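Local coordinates for protein RavA (Legionella pneumophila str. Paris, PDB 6WO6) that is a Legionella effector, probably acting inside the host cell during invasion, whose biochemical activity is not established, at residues L107-D112 with S151-N156; F279-C284 with S318-M323; D24-N29 with E65-P70. The protein carries 2 engineered substitutions. All coordinates share one frame; numbering follows the deposited sequence.

Interaction 1: L107-D112 with S151-N156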
# COMPACT_ATOMS: atom_id res chain seq x y z
N LEU A 107 -9.39 13.50 -9.03
CA LEU A 107 -9.64 14.84 -8.51
C LEU A 107 -10.12 15.80 -9.58
O LEU A 107 -10.94 16.68 -9.29
CB LEU A 107 -8.37 15.40 -7.86
CG LEU A 107 -7.89 14.72 -6.58
CD1 LEU A 107 -6.59 15.34 -6.10
CD2 LEU A 107 -8.96 14.80 -5.51
N GLU A 108 -9.63 15.67 -10.81
CA GLU A 108 -10.03 16.50 -11.94
C GLU A 108 -11.48 16.30 -12.34
O GLU A 108 -11.89 16.84 -13.38
CB GLU A 108 -9.12 16.24 -13.14
CG GLU A 108 -7.70 16.76 -12.98
CD GLU A 108 -6.74 16.13 -13.96
OE1 GLU A 108 -7.15 15.23 -14.71
OE2 GLU A 108 -5.56 16.54 -13.98
N LYS A 109 -12.24 15.55 -11.54
CA LYS A 109 -13.66 15.28 -11.79
C LYS A 109 -13.87 14.62 -13.15
O LYS A 109 -14.90 14.82 -13.80
CB LYS A 109 -14.49 16.56 -11.66
CG LYS A 109 -14.07 17.45 -10.49
CD LYS A 109 -15.25 17.88 -9.63
CE LYS A 109 -15.63 16.81 -8.62
NZ LYS A 109 -16.77 17.24 -7.76
N GLU A 110 -12.88 13.83 -13.59
CA GLU A 110 -13.05 12.95 -14.73
C GLU A 110 -14.04 11.83 -14.45
O GLU A 110 -14.36 11.07 -15.37
CB GLU A 110 -11.70 12.36 -15.14
CG GLU A 110 -11.27 12.65 -16.56
CD GLU A 110 -9.78 12.90 -16.68
OE1 GLU A 110 -9.35 14.05 -16.45
OE2 GLU A 110 -9.03 11.94 -16.97
N PHE A 111 -14.50 11.71 -13.21
CA PHE A 111 -15.49 10.71 -12.81
C PHE A 111 -16.83 11.42 -12.70
O PHE A 111 -17.19 11.95 -11.65
CB PHE A 111 -15.08 10.04 -11.51
CG PHE A 111 -14.01 9.01 -11.67
CD1 PHE A 111 -12.72 9.37 -12.04
CD2 PHE A 111 -14.29 7.67 -11.48
CE1 PHE A 111 -11.74 8.41 -12.20
CE2 PHE A 111 -13.31 6.71 -11.64
CZ PHE A 111 -12.03 7.08 -12.00
N ASP A 112 -17.57 11.42 -13.81
CA ASP A 112 -18.87 12.07 -13.86
C ASP A 112 -19.82 11.45 -12.85
O ASP A 112 -19.80 10.23 -12.61
CB ASP A 112 -19.45 11.96 -15.28
CG ASP A 112 -20.90 12.39 -15.37
OD1 ASP A 112 -21.38 13.14 -14.49
OD2 ASP A 112 -21.57 11.97 -16.33
N SER A 151 -10.16 10.59 -1.33
CA SER A 151 -11.05 9.73 -0.56
C SER A 151 -12.49 10.24 -0.60
O SER A 151 -13.42 9.48 -0.91
CB SER A 151 -10.56 9.62 0.88
OG SER A 151 -11.20 8.55 1.56
N GLN A 152 -12.68 11.54 -0.34
CA GLN A 152 -14.04 12.07 -0.31
C GLN A 152 -14.76 11.82 -1.63
O GLN A 152 -15.91 11.35 -1.63
CB GLN A 152 -14.02 13.57 0.01
CG GLN A 152 -15.42 14.16 0.14
CD GLN A 152 -15.43 15.68 0.14
OE1 GLN A 152 -16.04 16.31 -0.73
NE2 GLN A 152 -14.75 16.28 1.11
N ASN A 153 -14.09 12.10 -2.75
CA ASN A 153 -14.70 11.83 -4.05
C ASN A 153 -15.15 10.38 -4.15
O ASN A 153 -16.28 10.09 -4.54
CB ASN A 153 -13.72 12.17 -5.17
CG ASN A 153 -13.67 13.66 -5.47
OD1 ASN A 153 -14.13 14.48 -4.68
ND2 ASN A 153 -13.10 14.02 -6.62
N ILE A 154 -14.28 9.45 -3.73
CA ILE A 154 -14.62 8.03 -3.81
C ILE A 154 -15.85 7.73 -2.98
O ILE A 154 -16.68 6.89 -3.36
CB ILE A 154 -13.42 7.17 -3.37
CG1 ILE A 154 -12.17 7.51 -4.18
CG2 ILE A 154 -13.75 5.69 -3.52
CD1 ILE A 154 -12.28 7.13 -5.63
N ASN A 155 -16.02 8.41 -1.84
CA ASN A 155 -17.19 8.14 -1.01
C ASN A 155 -18.46 8.72 -1.61
O ASN A 155 -19.55 8.21 -1.32
CB ASN A 155 -16.96 8.69 0.39
CG ASN A 155 -15.91 7.91 1.16
OD1 ASN A 155 -16.01 6.69 1.30
ND2 ASN A 155 -14.89 8.60 1.65
N ASN A 156 -18.35 9.75 -2.46
CA ASN A 156 -19.55 10.33 -3.06
C ASN A 156 -20.05 9.51 -4.23
O ASN A 156 -21.27 9.43 -4.45
CB ASN A 156 -19.27 11.77 -3.51
CG ASN A 156 -19.02 12.71 -2.34
OD1 ASN A 156 -19.48 12.47 -1.22
ND2 ASN A 156 -18.29 13.79 -2.60

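Interaction 2: F279-C284 with S318-M323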
# COMPACT_ATOMS: atom_id res chain seq x y z
N PHE A 279 29.96 -9.80 21.44
CA PHE A 279 30.31 -8.41 21.23
C PHE A 279 30.67 -8.16 19.77
O PHE A 279 31.38 -8.96 19.15
CB PHE A 279 31.47 -7.98 22.12
CG PHE A 279 31.84 -6.53 21.98
CD1 PHE A 279 31.12 -5.56 22.65
CD2 PHE A 279 32.90 -6.14 21.18
CE1 PHE A 279 31.45 -4.21 22.53
CE2 PHE A 279 33.24 -4.79 21.05
CZ PHE A 279 32.51 -3.83 21.73
N SER A 280 30.17 -7.06 19.23
CA SER A 280 30.42 -6.68 17.85
C SER A 280 30.47 -5.16 17.76
O SER A 280 29.51 -4.50 18.17
CB SER A 280 29.34 -7.24 16.91
OG SER A 280 29.52 -6.76 15.59
N VAL A 281 31.58 -4.62 17.26
CA VAL A 281 31.66 -3.19 17.03
C VAL A 281 30.67 -2.78 15.94
O VAL A 281 30.04 -1.72 16.02
CB VAL A 281 33.10 -2.77 16.67
CG1 VAL A 281 33.18 -1.27 16.44
CG2 VAL A 281 34.05 -3.19 17.77
N ASP A 282 30.51 -3.62 14.91
CA ASP A 282 29.54 -3.35 13.86
C ASP A 282 28.13 -3.22 14.42
O ASP A 282 27.37 -2.33 14.03
CB ASP A 282 29.60 -4.45 12.80
CG ASP A 282 30.97 -4.59 12.17
OD1 ASP A 282 31.62 -3.55 11.92
OD2 ASP A 282 31.41 -5.74 11.93
N LEU A 283 27.76 -4.11 15.35
CA LEU A 283 26.43 -4.07 15.93
C LEU A 283 26.23 -2.83 16.79
O LEU A 283 25.18 -2.18 16.73
CB LEU A 283 26.18 -5.34 16.75
CG LEU A 283 24.81 -5.45 17.43
CD1 LEU A 283 23.70 -5.32 16.40
CD2 LEU A 283 24.69 -6.76 18.18
N CYS A 284 27.24 -2.47 17.60
CA CYS A 284 27.14 -1.26 18.41
C CYS A 284 27.01 -0.02 17.54
O CYS A 284 26.25 0.90 17.86
CB CYS A 284 28.34 -1.15 19.34
SG CYS A 284 28.43 -2.41 20.64
N SER A 318 37.90 2.23 26.01
CA SER A 318 37.54 3.65 25.94
C SER A 318 37.52 4.14 24.49
O SER A 318 36.66 4.95 24.12
CB SER A 318 38.51 4.48 26.78
OG SER A 318 39.85 4.05 26.58
N ARG A 319 38.44 3.65 23.66
CA ARG A 319 38.43 3.99 22.24
C ARG A 319 37.13 3.55 21.59
O ARG A 319 36.49 4.32 20.86
CB ARG A 319 39.63 3.34 21.55
CG ARG A 319 40.41 4.25 20.62
CD ARG A 319 41.87 3.84 20.61
NE ARG A 319 42.04 2.40 20.40
CZ ARG A 319 43.06 1.69 20.87
NH1 ARG A 319 44.01 2.27 21.58
NH2 ARG A 319 43.12 0.38 20.63
N LYS A 320 36.73 2.30 21.83
CA LYS A 320 35.49 1.80 21.25
C LYS A 320 34.28 2.60 21.73
O LYS A 320 33.37 2.89 20.94
CB LYS A 320 35.32 0.31 21.57
CG LYS A 320 36.27 -0.59 20.81
CD LYS A 320 36.15 -2.03 21.27
CE LYS A 320 37.19 -2.92 20.60
NZ LYS A 320 37.10 -4.33 21.05
N LEU A 321 34.28 3.00 22.98
CA LEU A 321 33.08 3.72 23.47
C LEU A 321 32.99 5.12 22.85
O LEU A 321 31.89 5.59 22.64
CB LEU A 321 33.16 3.80 24.99
CG LEU A 321 32.79 2.52 25.72
CD1 LEU A 321 32.68 2.77 27.21
CD2 LEU A 321 31.50 1.96 25.18
N GLU A 322 34.13 5.74 22.60
CA GLU A 322 34.15 7.13 22.07
C GLU A 322 33.75 7.09 20.60
O GLU A 322 33.11 8.02 20.13
CB GLU A 322 35.54 7.72 22.26
CG GLU A 322 35.74 9.06 21.58
CD GLU A 322 37.15 9.30 21.06
OE1 GLU A 322 37.61 8.52 20.21
OE2 GLU A 322 37.78 10.26 21.52
N MET A 323 34.14 6.03 19.91
CA MET A 323 33.75 5.84 18.50
C MET A 323 32.26 5.55 18.44
O MET A 323 31.60 6.11 17.57
CB MET A 323 34.50 4.66 17.90
CG MET A 323 33.72 3.97 16.84
SD MET A 323 34.89 3.31 15.67
CE MET A 323 35.75 4.81 15.23

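Interaction 3: D24-N29 with E65-P70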
# COMPACT_ATOMS: atom_id res chain seq x y z
N ASP A 24 -18.23 -5.51 -37.43
CA ASP A 24 -19.14 -6.24 -38.31
C ASP A 24 -20.37 -6.72 -37.56
O ASP A 24 -21.51 -6.47 -37.99
CB ASP A 24 -18.41 -7.43 -38.95
CG ASP A 24 -17.46 -7.01 -40.06
OD1 ASP A 24 -17.44 -5.81 -40.41
OD2 ASP A 24 -16.74 -7.88 -40.58
N ALA A 25 -20.17 -7.41 -36.44
CA ALA A 25 -21.30 -7.92 -35.67
C ALA A 25 -22.17 -6.79 -35.15
O ALA A 25 -23.41 -6.90 -35.14
CB ALA A 25 -20.80 -8.79 -34.51
N LEU A 26 -21.56 -5.68 -34.73
CA LEU A 26 -22.34 -4.54 -34.26
C LEU A 26 -23.21 -3.96 -35.37
O LEU A 26 -24.35 -3.56 -35.12
CB LEU A 26 -21.40 -3.47 -33.69
CG LEU A 26 -20.85 -3.72 -32.28
CD1 LEU A 26 -19.89 -2.62 -31.87
CD2 LEU A 26 -21.99 -3.84 -31.29
N ALA A 27 -22.68 -3.91 -36.59
CA ALA A 27 -23.45 -3.35 -37.70
C ALA A 27 -24.55 -4.30 -38.16
O ALA A 27 -25.64 -3.85 -38.55
CB ALA A 27 -22.52 -3.00 -38.86
N GLU A 28 -24.29 -5.61 -38.14
CA GLU A 28 -25.30 -6.57 -38.58
C GLU A 28 -26.54 -6.51 -37.70
O GLU A 28 -27.67 -6.66 -38.18
CB GLU A 28 -24.73 -7.99 -38.57
CG GLU A 28 -23.64 -8.25 -39.59
CD GLU A 28 -22.98 -9.60 -39.37
OE1 GLU A 28 -23.34 -10.29 -38.39
OE2 GLU A 28 -22.09 -9.97 -40.17
N ASN A 29 -26.36 -6.30 -36.39
CA ASN A 29 -27.43 -6.38 -35.42
C ASN A 29 -27.94 -5.01 -34.98
O ASN A 29 -28.63 -4.92 -33.96
CB ASN A 29 -26.97 -7.18 -34.20
CG ASN A 29 -26.40 -8.54 -34.58
OD1 ASN A 29 -27.13 -9.53 -34.63
ND2 ASN A 29 -25.10 -8.59 -34.84
N GLU A 65 -16.35 2.57 -32.69
CA GLU A 65 -16.32 3.72 -33.58
C GLU A 65 -16.65 3.33 -35.01
O GLU A 65 -17.17 4.16 -35.77
CB GLU A 65 -14.94 4.39 -33.50
CG GLU A 65 -14.79 5.64 -34.36
CD GLU A 65 -15.85 6.69 -34.07
OE1 GLU A 65 -16.48 7.18 -35.04
OE2 GLU A 65 -16.05 7.02 -32.89
N ALA A 66 -16.40 2.08 -35.39
CA ALA A 66 -16.68 1.66 -36.76
C ALA A 66 -18.18 1.57 -37.02
O ALA A 66 -18.65 1.95 -38.09
CB ALA A 66 -16.00 0.32 -37.05
N ALA A 67 -18.93 1.07 -36.04
CA ALA A 67 -20.38 0.92 -36.18
C ALA A 67 -21.14 2.20 -35.86
O ALA A 67 -22.38 2.17 -35.86
CB ALA A 67 -20.88 -0.22 -35.30
N ARG A 68 -20.45 3.30 -35.58
CA ARG A 68 -21.14 4.55 -35.29
C ARG A 68 -21.78 5.11 -36.56
O ARG A 68 -21.21 5.03 -37.65
CB ARG A 68 -20.17 5.57 -34.69
CG ARG A 68 -20.84 6.84 -34.20
CD ARG A 68 -19.84 7.77 -33.52
NE ARG A 68 -20.46 9.03 -33.12
N MET A 69 -22.98 5.66 -36.41
CA MET A 69 -23.74 6.22 -37.51
C MET A 69 -24.14 7.65 -37.19
O MET A 69 -24.21 8.03 -36.01
CB MET A 69 -24.99 5.38 -37.79
CG MET A 69 -24.69 4.03 -38.43
SD MET A 69 -24.07 4.21 -40.11
CE MET A 69 -23.35 2.60 -40.39
N PRO A 70 -24.39 8.48 -38.21
CA PRO A 70 -24.89 9.83 -37.92
C PRO A 70 -26.21 9.83 -37.18
O PRO A 70 -26.42 10.67 -36.29
CB PRO A 70 -25.02 10.46 -39.32
CG PRO A 70 -25.06 9.30 -40.27
CD PRO A 70 -24.19 8.25 -39.65

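Interaction 1: L107-D112 with S151-N156
Asn153 reaches from helix 147-157 into the end of helix 102-107, where its amide is flanked by Leu107 and Lys109. The two neighbours approach its ND2 from opposite faces of the amide plane. On one side the methyl Leu107 CD2 stands almost straight off the plane, 4.4 Å from Asn153 ND2. Leu107 CA, on the same face, is 4.0 Å from Asn153 ND2 but at a shallower elevation. Lys109 CE lies obliquely over the other face, 4.3 Å from Asn153 ND2, so that the aliphatic part of the lysine rather than its amine lies next to the amide. Asn153 CG is anti to the carbonyl carbon (chi1 -80°), which carries the group across from its own helix toward the C-terminal end of helix 102-107.

What fixes the amide is a hydrogen bond from Asn153 ND2 to the carbonyl oxygen of Ile106, just before the segment. The flankers are therefore van der Waals partners of a group whose polar anchor is a carbonyl in the last turn of helix 102-107. Beyond that turn Glu108 leaves helical geometry, and Lys109 adopts a left-handed backbone conformation with positive phi (58°), which turns the chain. Asn153 is buried, whereas Lys109 is exposed, and the contact thus runs from interior to surface.

Further along the loop, Phe111 stacks on Phe116, and Asp112 makes weak capping bonds to Glu114 N and Leu115 N ahead of helix 115-118. Ile154 touches Ile106 as well as Phe163 and Ala164 of helix 162-181. Taken together, this is a side-chain-to-backbone hydrogen bond between packed helices of an all-helical fold: an asparagine binds a last-turn carbonyl and ties the end of helix 102-107 and the loop after it to helix 147-157.

Interaction 2: F279-C284 with S318-M323
Lys320 lays its extended side chain beside Phe279 and Val281, and nearly all the close packing of this contact is made along that one chain. Its methylene CD rests against the ring, 4.0 Å from Phe279 CE2 and 4.1 Å from Phe279 CZ, the lysine passing at a slant to the phenylalanine. Beyond it, Lys320 NZ comes to 3.9 Å from Phe279 CE2, again approaching the ring obliquely. Val281 adds a methyl at the flank: its CG2 lies 4.2 Å from Lys320 CE. Phe279 has CG anti to the backbone N (chi1 -178°), a setting that swings the ring across to the lysine.

The outer side is looser. Met323, one turn further on, points its CB toward the other helix, yet it is exposed and Met323 SD stays 4.9 Å from Val281 CG1. No hydrogen bond links the two segments. The charged NZ of Lys320, itself in contact with the ring, is paired in a salt bridge with Asp316, one turn earlier on its own helix, which is likely to steady it. None of the three touching residues is fully buried, as befits a surface contact.

Ser280 is the N-cap of helix 281-286, its OG accepting from Leu283 N at 3.2 Å, which fixes the first turn; Phe279 is the residue just before this cap. The ring of Phe279 also meets those of Phe273 and Phe274 from helix 270-275, with planes at about 80° and 50°, and Leu283 leans on Ser253 and Leu257 of helix 246-265. The contact thereby joins the beginning of helix 281-286 to the long helix 311-327, in a region built of helices without strands.

Interaction 3: D24-N29 with E65-P70
Ala67 loses the most surface here, more than Leu26 and Ala27 lose individually, because its single methyl is inserted against the flank of helix 23-28. Ala67 CB meets Leu26 CB at 3.7 Å. The leucine's branch lies further along, with Leu26 CD1 4.3 Å from Ala67 CB, so the alanine packs against the CB of the leucine more closely than against its branch. Leu26 keeps CG beside its backbone N (chi1 -78°), and its side chain goes on to touch Leu81 of helix 77-92.

Ala27 completes the trio from the next position. Its backbone nitrogen lies 4.3 Å from Ala67 CB, and the two methyls, Ala27 CB and Ala67 CB, stand 4.8 Å apart. The alpha carbons of Ala27 and Ala67 are only 5.5 Å apart, a close approach of two backbones that the small side chains permit. Leu26 and Ala67 are buried, while Ala27 remains partly exposed at the margin.

Ala67 follows directly on helix 54-66, at the point where the chain leaves helical form. Its carbonyl oxygen accepts a hydrogen bond from NH1 of Arg30, the first residue of helix 30-34, just after segment 24-29. Further on, Met69 N donates to Asp72 OD2.

Across the two segments the side-chain contact is apolar, with the alanine methyl also lying against the backbone at Ala27 N; no hydrogen bond or ion pair joins them. This is consistent with adhesion by burial of apolar surface and van der Waals fit, to which the nearby bond from Arg30 NH1 to Ala67 O would add a directional tie at the same residue.

Along the chain the contacts come in series: interaction 3 closes first, interaction 1 follows, and interaction 2 lies near the C-terminus. None touches another. Interactions 1 and 3 share one side of the molecule's centre, with centres 33 Å apart and nearest atoms about 17 Å apart. Interaction 2 lies on the opposite side, its centre 55 Å from that of interaction 1 and 78 Å from that of interaction 3, which fits an elongated helical body. Each ties helices or helix ends more than thirty residues apart in sequence: interaction 1 by a flanked amide-to-carbonyl bond, interaction 2 by an aliphatic-aromatic surface contact, interaction 3 by a locally buried alanine-leucine contact. No ligand or active site is identified to which they could be related.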